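Local coordinates for alpha-fucosidase GH29 (Fusarium graminearum, PDB 4PSR), which hydrolyses alpha-L-fucosides as a family 29 glycoside hydrolase, probably releasing alpha-1,6-linked fucose from the core N-acetylglucosamine of glycoproteins, at residues D204-D216 and D245-R259. Residues are numbered along the deposited sequence; the frame is centred on the assembly and turned at random. Where two conformers were deposited one is given.
With MAN (alpha-D-mannopyranose), chain D.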
ATOM      1  N   ASP A 204      18.993   3.641 -18.991  1.00 13.89           N
ATOM      2  CA  ASP A 204      17.591   4.000 -19.187  1.00 12.16           C
ATOM      3  C   ASP A 204      16.893   2.958 -20.067  1.00 14.37           C
ATOM      4  O   ASP A 204      15.760   2.543 -19.822  1.00 13.15           O
ATOM      5  CB  ASP A 204      17.452   5.426 -19.768  1.00 15.53           C
ATOM      6  CG  ASP A 204      17.701   6.522 -18.732  1.00 15.14           C
ATOM      7  OD1 ASP A 204      17.219   6.391 -17.588  1.00 16.19           O
ATOM      8  OD2 ASP A 204      18.385   7.521 -19.093  1.00 20.45           O
ATOM      9  N   GLN A 205      17.571   2.523 -21.116  1.00 12.41           N
ATOM     10  CA  GLN A 205      17.028   1.489 -21.965  1.00 11.63           C
ATOM     11  C   GLN A 205      16.848   0.171 -21.200  1.00 12.12           C
ATOM     12  O   GLN A 205      15.822  -0.506 -21.397  1.00 13.42           O
ATOM     13  CB  GLN A 205      17.934   1.279 -23.205  1.00 13.09           C
ATOM     14  CG  GLN A 205      17.421   0.218 -24.162  1.00 13.35           C
ATOM     15  CD  GLN A 205      16.176   0.682 -24.907  1.00 18.31           C
ATOM     16  OE1 GLN A 205      16.202   1.718 -25.576  1.00 23.79           O
ATOM     17  NE2 GLN A 205      15.090  -0.071 -24.813  1.00 19.05           N
ATOM     18  N   LEU A 206      17.819  -0.189 -20.380  1.00 13.21           N
ATOM     19  CA  LEU A 206      17.780  -1.409 -19.585  1.00 11.97           C
ATOM     20  C   LEU A 206      16.644  -1.344 -18.570  1.00 11.17           C
ATOM     21  O   LEU A 206      16.002  -2.384 -18.296  1.00 11.78           O
ATOM     22  CB  LEU A 206      19.140  -1.652 -18.917  1.00 13.48           C
ATOM     23  CG  LEU A 206      19.259  -2.918 -18.076  1.00 11.79           C
ATOM     24  CD1 LEU A 206      19.070  -4.168 -18.938  1.00 15.06           C
ATOM     25  CD2 LEU A 206      20.613  -2.978 -17.382  1.00 14.64           C
ATOM     26  N   TRP A 207      16.337  -0.168 -18.030  1.00 11.52           N
ATOM     27  CA  TRP A 207      15.218  -0.042 -17.081  1.00 11.03           C
ATOM     28  C   TRP A 207      13.930  -0.504 -17.738  1.00 10.95           C
ATOM     29  O   TRP A 207      13.154  -1.294 -17.173  1.00 11.63           O
ATOM     30  CB  TRP A 207      15.098   1.413 -16.611  1.00 12.72           C
ATOM     31  CG  TRP A 207      13.935   1.657 -15.674  1.00 10.86           C
ATOM     32  CD1 TRP A 207      13.942   1.568 -14.310  1.00 13.05           C
ATOM     33  CD2 TRP A 207      12.611   2.043 -16.054  1.00 10.49           C
ATOM     34  NE1 TRP A 207      12.675   1.853 -13.819  1.00 10.00           N
ATOM     35  CE2 TRP A 207      11.838   2.130 -14.860  1.00 10.10           C
ATOM     36  CE3 TRP A 207      11.992   2.298 -17.280  1.00 10.73           C
ATOM     37  CZ2 TRP A 207      10.491   2.510 -14.869  1.00 11.49           C
ATOM     38  CZ3 TRP A 207      10.654   2.658 -17.290  1.00 11.66           C
ATOM     39  CH2 TRP A 207       9.910   2.756 -16.082  1.00 11.19           C
ATOM     40  N   PHE A 208      13.701  -0.012 -18.951  1.00 11.32           N
ATOM     41  CA  PHE A 208      12.549  -0.395 -19.745  1.00 11.58           C
ATOM     42  C   PHE A 208      12.597  -1.865 -20.172  1.00 12.44           C
ATOM     43  O   PHE A 208      11.603  -2.597 -20.020  1.00 11.49           O
ATOM     44  CB  PHE A 208      12.391   0.485 -20.996  1.00 12.03           C
ATOM     45  CG  PHE A 208      11.362  -0.032 -21.949  1.00 13.55           C
ATOM     46  CD1 PHE A 208      10.029   0.294 -21.793  1.00 14.78           C
ATOM     47  CD2 PHE A 208      11.706  -0.878 -22.981  1.00 17.90           C
ATOM     48  CE1 PHE A 208       9.061  -0.211 -22.656  1.00 14.29           C
ATOM     49  CE2 PHE A 208      10.743  -1.374 -23.830  1.00 17.68           C
ATOM     50  CZ  PHE A 208       9.417  -1.034 -23.661  1.00 14.24           C
ATOM     51  N   ASP A 209      13.752  -2.309 -20.663  1.00 12.79           N
ATOM     52  CA  ASP A 209      13.864  -3.677 -21.179  1.00 13.77           C
ATOM     53  C   ASP A 209      13.612  -4.697 -20.059  1.00 11.78           C
ATOM     54  O   ASP A 209      13.026  -5.753 -20.287  1.00 13.69           O
ATOM     55  CB  ASP A 209      15.234  -3.936 -21.798  1.00 13.10           C
ATOM     56  CG  ASP A 209      15.440  -3.212 -23.125  1.00 16.86           C
ATOM     57  OD1 ASP A 209      14.455  -2.768 -23.729  1.00 18.50           O
ATOM     58  OD2 ASP A 209      16.606  -3.143 -23.559  1.00 19.58           O
ATOM     59  N   LYS A 210      14.069  -4.399 -18.842  1.00 11.19           N
ATOM     60  CA  LYS A 210      13.807  -5.267 -17.695  1.00 10.16           C
ATOM     61  C   LYS A 210      12.302  -5.373 -17.427  1.00 11.04           C
ATOM     62  O   LYS A 210      11.742  -6.483 -17.250  1.00 10.87           O
ATOM     63  CB  LYS A 210      14.553  -4.763 -16.462  1.00  9.38           C
ATOM     64  CG  LYS A 210      16.030  -5.092 -16.450  1.00 11.84           C
ATOM     65  CD  LYS A 210      16.766  -4.314 -15.358  1.00 11.37           C
ATOM     66  CE  LYS A 210      18.183  -4.821 -15.151  1.00 11.64           C
ATOM     67  NZ  LYS A 210      18.788  -4.119 -13.985  1.00 12.78           N
ATOM     68  N   HIS A 211      11.617  -4.229 -17.348  1.00 11.39           N
ATOM     69  CA  HIS A 211      10.165  -4.248 -17.188  1.00 11.48           C
ATOM     70  C   HIS A 211       9.458  -5.035 -18.287  1.00 11.20           C
ATOM     71  O   HIS A 211       8.596  -5.861 -18.006  1.00 10.90           O
ATOM     72  CB  HIS A 211       9.579  -2.842 -17.241  1.00 10.96           C
ATOM     73  CG  HIS A 211       9.482  -2.131 -15.936  1.00  9.72           C
ATOM     74  ND1 HIS A 211       9.029  -2.749 -14.788  1.00 10.09           N
ATOM     75  CD2 HIS A 211       9.699  -0.834 -15.614  1.00 11.20           C
ATOM     76  CE1 HIS A 211       8.963  -1.856 -13.818  1.00 10.69           C
ATOM     77  NE2 HIS A 211       9.363  -0.683 -14.292  1.00 11.73           N
ATOM     78  N   ARG A 212       9.816  -4.766 -19.533  0.53 10.85           N
ATOM     79  CA  ARG A 212       9.173  -5.395 -20.681  0.53 13.02           C
ATOM     80  C   ARG A 212       9.321  -6.919 -20.655  0.53 12.23           C
ATOM     81  O   ARG A 212       8.355  -7.661 -20.867  0.53 11.96           O
ATOM     82  CB  ARG A 212       9.754  -4.830 -21.981  0.53 14.17           C
ATOM     83  CG  ARG A 212       9.397  -5.654 -23.211  0.53  9.92           C
ATOM     84  CD  ARG A 212       9.603  -4.899 -24.510  0.53 19.13           C
ATOM     85  NE  ARG A 212      10.993  -4.501 -24.655  0.53 24.07           N
ATOM     86  CZ  ARG A 212      11.515  -3.947 -25.740  0.53 26.09           C
ATOM     87  NH1 ARG A 212      12.797  -3.621 -25.749  0.53 21.72           N
ATOM     88  NH2 ARG A 212      10.760  -3.709 -26.802  0.53 24.50           N
ATOM     89  N   GLU A 213      10.536  -7.374 -20.397  1.00 11.24           N
ATOM     90  CA  GLU A 213      10.856  -8.804 -20.394  1.00 11.01           C
ATOM     91  C   GLU A 213      10.113  -9.467 -19.240  1.00 10.99           C
ATOM     92  O   GLU A 213       9.473 -10.517 -19.401  1.00 12.20           O
ATOM     93  CB  GLU A 213      12.358  -9.009 -20.255  1.00 13.64           C
ATOM     94  CG  GLU A 213      12.833 -10.454 -20.428  1.00 14.88           C
ATOM     95  CD  GLU A 213      14.321 -10.528 -20.235  1.00 15.73           C
ATOM     96  OE1 GLU A 213      14.758 -10.210 -19.106  1.00 15.06           O
ATOM     97  OE2 GLU A 213      15.083 -10.768 -21.217  1.00 19.42           O
ATOM     98  N   MET A 214      10.170  -8.859 -18.052  1.00 11.19           N
ATOM     99  CA  MET A 214       9.511  -9.431 -16.888  1.00 10.59           C
ATOM    100  C   MET A 214       8.009  -9.501 -17.118  1.00 10.30           C
ATOM    101  O   MET A 214       7.362 -10.512 -16.811  1.00 11.29           O
ATOM    102  CB  MET A 214       9.834  -8.605 -15.614  1.00 11.27           C
ATOM    103  CG  MET A 214       9.038  -9.024 -14.347  1.00 12.47           C
ATOM    104  SD  MET A 214       7.357  -8.367 -14.288  1.00 11.63           S
ATOM    105  CE  MET A 214       7.707  -6.618 -14.071  1.00 11.20           C
ATOM    106  N   LEU A 215       7.412  -8.457 -17.673  1.00 10.91           N
ATOM    107  CA  LEU A 215       5.950  -8.424 -17.689  1.00 10.54           C
ATOM    108  C   LEU A 215       5.377  -9.333 -18.787  1.00 10.42           C
ATOM    109  O   LEU A 215       4.293  -9.900 -18.609  1.00 11.90           O
ATOM    110  CB  LEU A 215       5.425  -6.989 -17.742  1.00 11.15           C
ATOM    111  CG  LEU A 215       5.505  -6.174 -19.040  1.00 11.57           C
ATOM    112  CD1 LEU A 215       4.322  -6.491 -19.965  1.00 11.93           C
ATOM    113  CD2 LEU A 215       5.576  -4.672 -18.757  1.00 12.11           C
ATOM    114  N   ASP A 216       6.112  -9.502 -19.883  1.00 11.53           N
ATOM    115  CA  ASP A 216       5.722 -10.483 -20.885  1.00 14.06           C
ATOM    116  C   ASP A 216       5.912 -11.913 -20.361  1.00 15.26           C
ATOM    117  O   ASP A 216       5.184 -12.828 -20.760  1.00 15.40           O
ATOM    118  CB  ASP A 216       6.513 -10.290 -22.190  1.00 14.26           C
ATOM    119  CG  ASP A 216       6.056  -9.082 -23.021  1.00 13.83           C
ATOM    120  OD1 ASP A 216       4.882  -8.650 -22.928  1.00 16.51           O
ATOM    121  OD2 ASP A 216       6.888  -8.610 -23.813  1.00 16.45           O
ATOM    122  N   ASP A 245      14.898   8.344 -17.633  1.00 13.22           N
ATOM    123  CA  ASP A 245      14.504   9.107 -18.799  1.00 13.84           C
ATOM    124  C   ASP A 245      12.978   9.111 -19.028  1.00 13.05           C
ATOM    125  O   ASP A 245      12.309   8.057 -19.014  1.00 12.23           O
ATOM    126  CB  ASP A 245      15.221   8.543 -20.015  1.00 14.61           C
ATOM    127  CG  ASP A 245      14.859   9.274 -21.265  1.00 23.92           C
ATOM    128  OD1 ASP A 245      15.349  10.413 -21.416  1.00 25.20           O
ATOM    129  OD2 ASP A 245      14.065   8.720 -22.050  1.00 22.86           O
ATOM    130  N   GLU A 246      12.402  10.283 -19.267  1.00 14.55           N
ATOM    131  CA  GLU A 246      10.979  10.439 -19.402  1.00 13.40           C
ATOM    132  C   GLU A 246      10.373   9.599 -20.516  1.00 14.57           C
ATOM    133  O   GLU A 246       9.314   9.003 -20.339  1.00 14.16           O
ATOM    134  CB  GLU A 246      10.616  11.925 -19.617  1.00 14.02           C
ATOM    135  CG  GLU A 246       9.128  12.188 -19.646  1.00 17.89           C
ATOM    136  CD  GLU A 246       8.754  13.549 -20.186  1.00 21.28           C
ATOM    137  OE1 GLU A 246       7.771  14.107 -19.682  1.00 22.63           O
ATOM    138  OE2 GLU A 246       9.415  14.039 -21.125  1.00 27.88           O
ATOM    139  N   GLN A 247      11.059   9.546 -21.655  0.55 13.23           N
ATOM    140  CA  GLN A 247      10.608   8.771 -22.795  0.55 12.72           C
ATOM    141  C   GLN A 247      10.463   7.291 -22.414  0.55 14.00           C
ATOM    142  O   GLN A 247       9.496   6.627 -22.786  0.55 13.42           O
ATOM    143  CB  GLN A 247      11.582   8.938 -23.974  0.55 14.41           C
ATOM    144  CG  GLN A 247      11.203   8.166 -25.206  0.55 20.01           C
ATOM    145  CD  GLN A 247      11.926   8.633 -26.470  0.55 24.13           C
ATOM    146  OE1 GLN A 247      12.889   9.401 -26.415  0.55 31.65           O
ATOM    147  NE2 GLN A 247      11.456   8.165 -27.617  0.55 33.46           N
ATOM    148  N   LYS A 248      11.435   6.790 -21.663  1.00 14.02           N
ATOM    149  CA  LYS A 248      11.441   5.386 -21.252  1.00 12.33           C
ATOM    150  C   LYS A 248      10.314   5.098 -20.249  1.00 12.77           C
ATOM    151  O   LYS A 248       9.663   4.035 -20.305  1.00 12.56           O
ATOM    152  CB  LYS A 248      12.805   4.962 -20.731  1.00 14.56           C
ATOM    153  CG  LYS A 248      13.896   4.916 -21.852  1.00 14.41           C
ATOM    154  CD  LYS A 248      13.574   3.858 -22.842  1.00 19.10           C
ATOM    155  CE  LYS A 248      14.518   3.824 -24.004  1.00 28.82           C
ATOM    156  NZ  LYS A 248      13.967   4.589 -25.122  1.00 24.04           N
ATOM    157  N   ARG A 249      10.054   6.033 -19.344  1.00 12.90           N
ATOM    158  CA  ARG A 249       8.886   5.900 -18.461  1.00 11.37           C
ATOM    159  C   ARG A 249       7.592   5.812 -19.230  1.00 13.08           C
ATOM    160  O   ARG A 249       6.762   4.948 -18.976  1.00 12.53           O
ATOM    161  CB  ARG A 249       8.863   7.060 -17.473  1.00 11.74           C
ATOM    162  CG  ARG A 249       9.889   6.938 -16.390  1.00 13.89           C
ATOM    163  CD  ARG A 249       9.837   8.100 -15.441  1.00 12.61           C
ATOM    164  NE  ARG A 249      10.613   9.271 -15.855  1.00 14.36           N
ATOM    165  CZ  ARG A 249      10.163  10.522 -15.863  1.00 13.01           C
ATOM    166  NH1 ARG A 249       8.903  10.830 -15.639  1.00 15.28           N
ATOM    167  NH2 ARG A 249      11.009  11.500 -16.166  1.00 13.98           N
ATOM    168  N   LEU A 250       7.429   6.679 -20.220  1.00 13.28           N
ATOM    169  CA  LEU A 250       6.230   6.700 -21.025  1.00 13.66           C
ATOM    170  C   LEU A 250       6.107   5.437 -21.882  1.00 12.05           C
ATOM    171  O   LEU A 250       4.999   4.937 -22.088  1.00 13.27           O
ATOM    172  CB  LEU A 250       6.200   7.946 -21.925  1.00 14.26           C
ATOM    173  CG  LEU A 250       5.873   9.227 -21.172  1.00 15.72           C
ATOM    174  CD1 LEU A 250       6.146  10.423 -22.080  1.00 15.55           C
ATOM    175  CD2 LEU A 250       4.411   9.203 -20.760  1.00 16.43           C
ATOM    176  N   GLU A 251       7.240   4.922 -22.369  1.00 12.63           N
ATOM    177  CA  GLU A 251       7.212   3.701 -23.170  1.00 14.41           C
ATOM    178  C   GLU A 251       6.799   2.493 -22.295  1.00 11.54           C
ATOM    179  O   GLU A 251       6.063   1.623 -22.745  1.00 12.00           O
ATOM    180  CB  GLU A 251       8.578   3.487 -23.830  1.00 13.56           C
ATOM    181  CG  GLU A 251       8.793   4.439 -25.022  1.00 16.56           C
ATOM    182  CD  GLU A 251      10.216   4.509 -25.525  1.00 24.67           C
ATOM    183  OE1 GLU A 251      11.099   3.842 -24.976  1.00 21.13           O
ATOM    184  OE2 GLU A 251      10.448   5.266 -26.498  1.00 32.50           O
ATOM    185  N   PHE A 252       7.288   2.462 -21.051  1.00 12.22           N
ATOM    186  CA  PHE A 252       6.830   1.445 -20.094  1.00 11.13           C
ATOM    187  C   PHE A 252       5.315   1.499 -19.871  1.00 11.38           C
ATOM    188  O   PHE A 252       4.623   0.458 -19.971  1.00 11.57           O
ATOM    189  CB  PHE A 252       7.530   1.576 -18.738  1.00 12.62           C
ATOM    190  CG  PHE A 252       6.823   0.799 -17.662  1.00 10.83           C
ATOM    191  CD1 PHE A 252       6.832  -0.597 -17.652  1.00 11.25           C
ATOM    192  CD2 PHE A 252       6.079   1.465 -16.696  1.00 12.18           C
ATOM    193  CE1 PHE A 252       6.128  -1.310 -16.677  1.00 11.42           C
ATOM    194  CE2 PHE A 252       5.378   0.767 -15.714  1.00 11.21           C
ATOM    195  CZ  PHE A 252       5.399  -0.619 -15.709  1.00 11.40           C
ATOM    196  N   LEU A 253       4.778   2.685 -19.561  1.00 11.65           N
ATOM    197  CA  LEU A 253       3.357   2.822 -19.285  1.00 12.06           C
ATOM    198  C   LEU A 253       2.531   2.360 -20.486  1.00 12.57           C
ATOM    199  O   LEU A 253       1.581   1.579 -20.349  1.00 12.59           O
ATOM    200  CB  LEU A 253       3.034   4.284 -18.890  1.00 13.35           C
ATOM    201  CG  LEU A 253       3.647   4.757 -17.576  1.00 10.28           C
ATOM    202  CD1 LEU A 253       3.469   6.266 -17.398  1.00 13.80           C
ATOM    203  CD2 LEU A 253       3.006   4.002 -16.385  1.00 11.47           C
ATOM    204  N   ALA A 254       2.870   2.864 -21.673  1.00 12.59           N
ATOM    205  CA  ALA A 254       2.125   2.450 -22.862  1.00 11.53           C
ATOM    206  C   ALA A 254       2.230   0.941 -23.129  1.00 11.52           C
ATOM    207  O   ALA A 254       1.231   0.293 -23.436  1.00 13.15           O
ATOM    208  CB  ALA A 254       2.563   3.252 -24.106  1.00 12.33           C
ATOM    209  N   TYR A 255       3.438   0.384 -22.974  1.00 11.15           N
ATOM    210  CA  TYR A 255       3.628  -1.045 -23.221  1.00 10.25           C
ATOM    211  C   TYR A 255       2.800  -1.912 -22.278  1.00 12.09           C
ATOM    212  O   TYR A 255       2.069  -2.798 -22.706  1.00 12.83           O
ATOM    213  CB  TYR A 255       5.098  -1.416 -23.155  1.00 11.49           C
ATOM    214  CG  TYR A 255       5.425  -2.789 -23.683  1.00 13.13           C
ATOM    215  CD1 TYR A 255       5.849  -2.962 -24.991  1.00 15.94           C
ATOM    216  CD2 TYR A 255       5.324  -3.918 -22.884  1.00 12.98           C
ATOM    217  CE1 TYR A 255       6.163  -4.203 -25.490  1.00 18.08           C
ATOM    218  CE2 TYR A 255       5.653  -5.170 -23.371  1.00 16.49           C
ATOM    219  CZ  TYR A 255       6.068  -5.295 -24.692  1.00 17.92           C
ATOM    220  OH  TYR A 255       6.404  -6.529 -25.214  1.00 19.55           O
ATOM    221  N   TYR A 256       2.874  -1.602 -20.989  1.00 12.41           N
ATOM    222  CA  TYR A 256       2.141  -2.366 -19.999  1.00 11.39           C
ATOM    223  C   TYR A 256       0.631  -2.192 -20.168  1.00 12.42           C
ATOM    224  O   TYR A 256      -0.110  -3.186 -20.130  1.00 11.09           O
ATOM    225  CB  TYR A 256       2.587  -1.936 -18.609  1.00 11.23           C
ATOM    226  CG  TYR A 256       1.995  -2.761 -17.466  1.00 11.91           C
ATOM    227  CD1 TYR A 256       1.782  -4.137 -17.587  1.00 11.85           C
ATOM    228  CD2 TYR A 256       1.679  -2.168 -16.243  1.00 10.43           C
ATOM    229  CE1 TYR A 256       1.299  -4.896 -16.514  1.00 11.73           C
ATOM    230  CE2 TYR A 256       1.184  -2.917 -15.176  1.00 11.27           C
ATOM    231  CZ  TYR A 256       1.000  -4.272 -15.322  1.00  9.91           C
ATOM    232  OH  TYR A 256       0.515  -4.986 -14.235  1.00 11.62           O
ATOM    233  N   PHE A 257       0.152  -0.959 -20.353  1.00 12.14           N
ATOM    234  CA  PHE A 257      -1.283  -0.739 -20.491  1.00 11.76           C
ATOM    235  C   PHE A 257      -1.813  -1.385 -21.785  1.00 13.91           C
ATOM    236  O   PHE A 257      -2.923  -1.918 -21.816  1.00 13.82           O
ATOM    237  CB  PHE A 257      -1.622   0.765 -20.430  1.00 13.35           C
ATOM    238  CG  PHE A 257      -1.262   1.434 -19.133  1.00 13.83           C
ATOM    239  CD1 PHE A 257      -1.022   0.707 -17.972  1.00 14.17           C
ATOM    240  CD2 PHE A 257      -1.177   2.818 -19.070  1.00 13.57           C
ATOM    241  CE1 PHE A 257      -0.691   1.358 -16.796  1.00 12.94           C
ATOM    242  CE2 PHE A 257      -0.819   3.473 -17.898  1.00 12.79           C
ATOM    243  CZ  PHE A 257      -0.611   2.741 -16.744  1.00 12.41           C
ATOM    244  N   ASN A 258      -1.002  -1.407 -22.841  1.00 12.91           N
ATOM    245  CA  ASN A 258      -1.402  -2.119 -24.061  1.00 13.34           C
ATOM    246  C   ASN A 258      -1.439  -3.630 -23.855  1.00 13.26           C
ATOM    247  O   ASN A 258      -2.341  -4.299 -24.344  1.00 15.38           O
ATOM    248  CB  ASN A 258      -0.477  -1.780 -25.230  1.00 14.55           C
ATOM    249  CG  ASN A 258      -0.769  -0.424 -25.819  1.00 15.70           C
ATOM    250  OD1 ASN A 258      -1.913   0.027 -25.806  1.00 17.27           O
ATOM    251  ND2 ASN A 258       0.254   0.226 -26.360  1.00 16.97           N
ATOM    252  N   ARG A 259      -0.456  -4.171 -23.147  1.00 12.54           N
ATOM    253  CA  ARG A 259      -0.478  -5.600 -22.870  1.00 14.02           C
ATOM    254  C   ARG A 259      -1.702  -5.959 -22.034  1.00 14.59           C
ATOM    255  O   ARG A 259      -2.319  -6.989 -22.260  1.00 13.84           O
ATOM    256  CB  ARG A 259       0.797  -6.062 -22.171  1.00 12.95           C
ATOM    257  CG  ARG A 259       2.032  -6.104 -23.055  1.00 18.85           C
ATOM    258  CD  ARG A 259       1.825  -6.920 -24.307  1.00 21.94           C
ATOM    259  NE  ARG A 259       3.100  -7.374 -24.862  1.00 25.86           N
ATOM    260  CZ  ARG A 259       3.291  -7.734 -26.127  1.00 43.25           C
ATOM    261  NH1 ARG A 259       2.289  -7.699 -27.000  1.00 34.32           N
ATOM    262  NH2 ARG A 259       4.497  -8.131 -26.522  1.00 43.44           N
TER
HETATM  263  C1  MAN D   6      12.892  15.472 -19.958  1.00 32.21           C
HETATM  264  C2  MAN D   6      13.032  15.277 -21.471  1.00 24.25           C
HETATM  265  C3  MAN D   6      12.641  16.586 -22.180  1.00 23.39           C
HETATM  266  C4  MAN D   6      11.216  17.023 -21.748  1.00 48.56           C
HETATM  267  C5  MAN D   6      11.179  17.164 -20.201  1.00 37.04           C
HETATM  268  C6  MAN D   6       9.794  17.464 -19.618  1.00 45.06           C
HETATM  269  O2  MAN D   6      12.119  14.288 -21.904  1.00 25.06           O
HETATM  270  O3  MAN D   6      12.750  16.469 -23.583  1.00 37.70           O
HETATM  271  O4  MAN D   6      10.884  18.264 -22.350  1.00 58.50           O
HETATM  272  O5  MAN D   6      11.619  15.909 -19.589  1.00 30.83           O
HETATM  273  O6  MAN D   6       9.897  17.459 -18.174  1.00 36.74           O
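Asp-216 binds two side chains of the facing helix, one with each carboxylate oxygen. Its OD2 receives the hydroxyl of Tyr-255 through the syn lone pair, OD2 to OH 2.6 Å, while OD1 makes a salt bridge to NE of Arg-259 at 2.9 Å, the guanidinium lying edge-on and somewhat tilted. Arg-259 also forms a salt bridge through NH1 with Glu-262, so its charge is probably divided between two carboxylates. At the other end of the interface, Asp-245 N sends a nearly straight bond (174°) to Asp-204 OD1, meeting it from well above the carboxylate plane; Tyr-176 OH is a second partner of that oxygen. Asp-245 is itself the N-cap of helix 246-263, its OD2 accepting from Lys-248 N; Asp-204 thus binds the backbone N of the neighbouring helix's capping residue.

Between these polar ends the interface is largely aromatic, though the Lys-248 chain, bent at chi2, runs beside Asp-204 O and Phe-208 CB. Phe-252 lays its ring against the imidazole of His-211 in a face-to-face stack, centroids 4.1 Å apart and planes 25° from parallel. Trp-207 presses CZ3 on Phe-252 CB at 3.6 Å, completing the cluster. Phe-208 enters as a knob among Lys-248, Glu-251, Phe-252 and Tyr-255, turning its edge toward the Tyr-255 face in an offset edge-to-face pair. Leu-215 inserts its two methyls among Phe-252, Tyr-255, Tyr-256 and Arg-259.

His-211, Leu-215, Phe-252 and Tyr-256 also rest on Ile-223 of strand 222-225, the barrel strand that lies between the two helices in sequence. Segments 204-216 and 246-259 run nearly parallel (10°), their axes approaching to 9.3 Å, and interlock knobs-into-holes: two consecutive helices packed outside the eight-stranded parallel barrel, in the alpha-beta-alpha order of a TIM barrel, here that of a GH29 fucosidase.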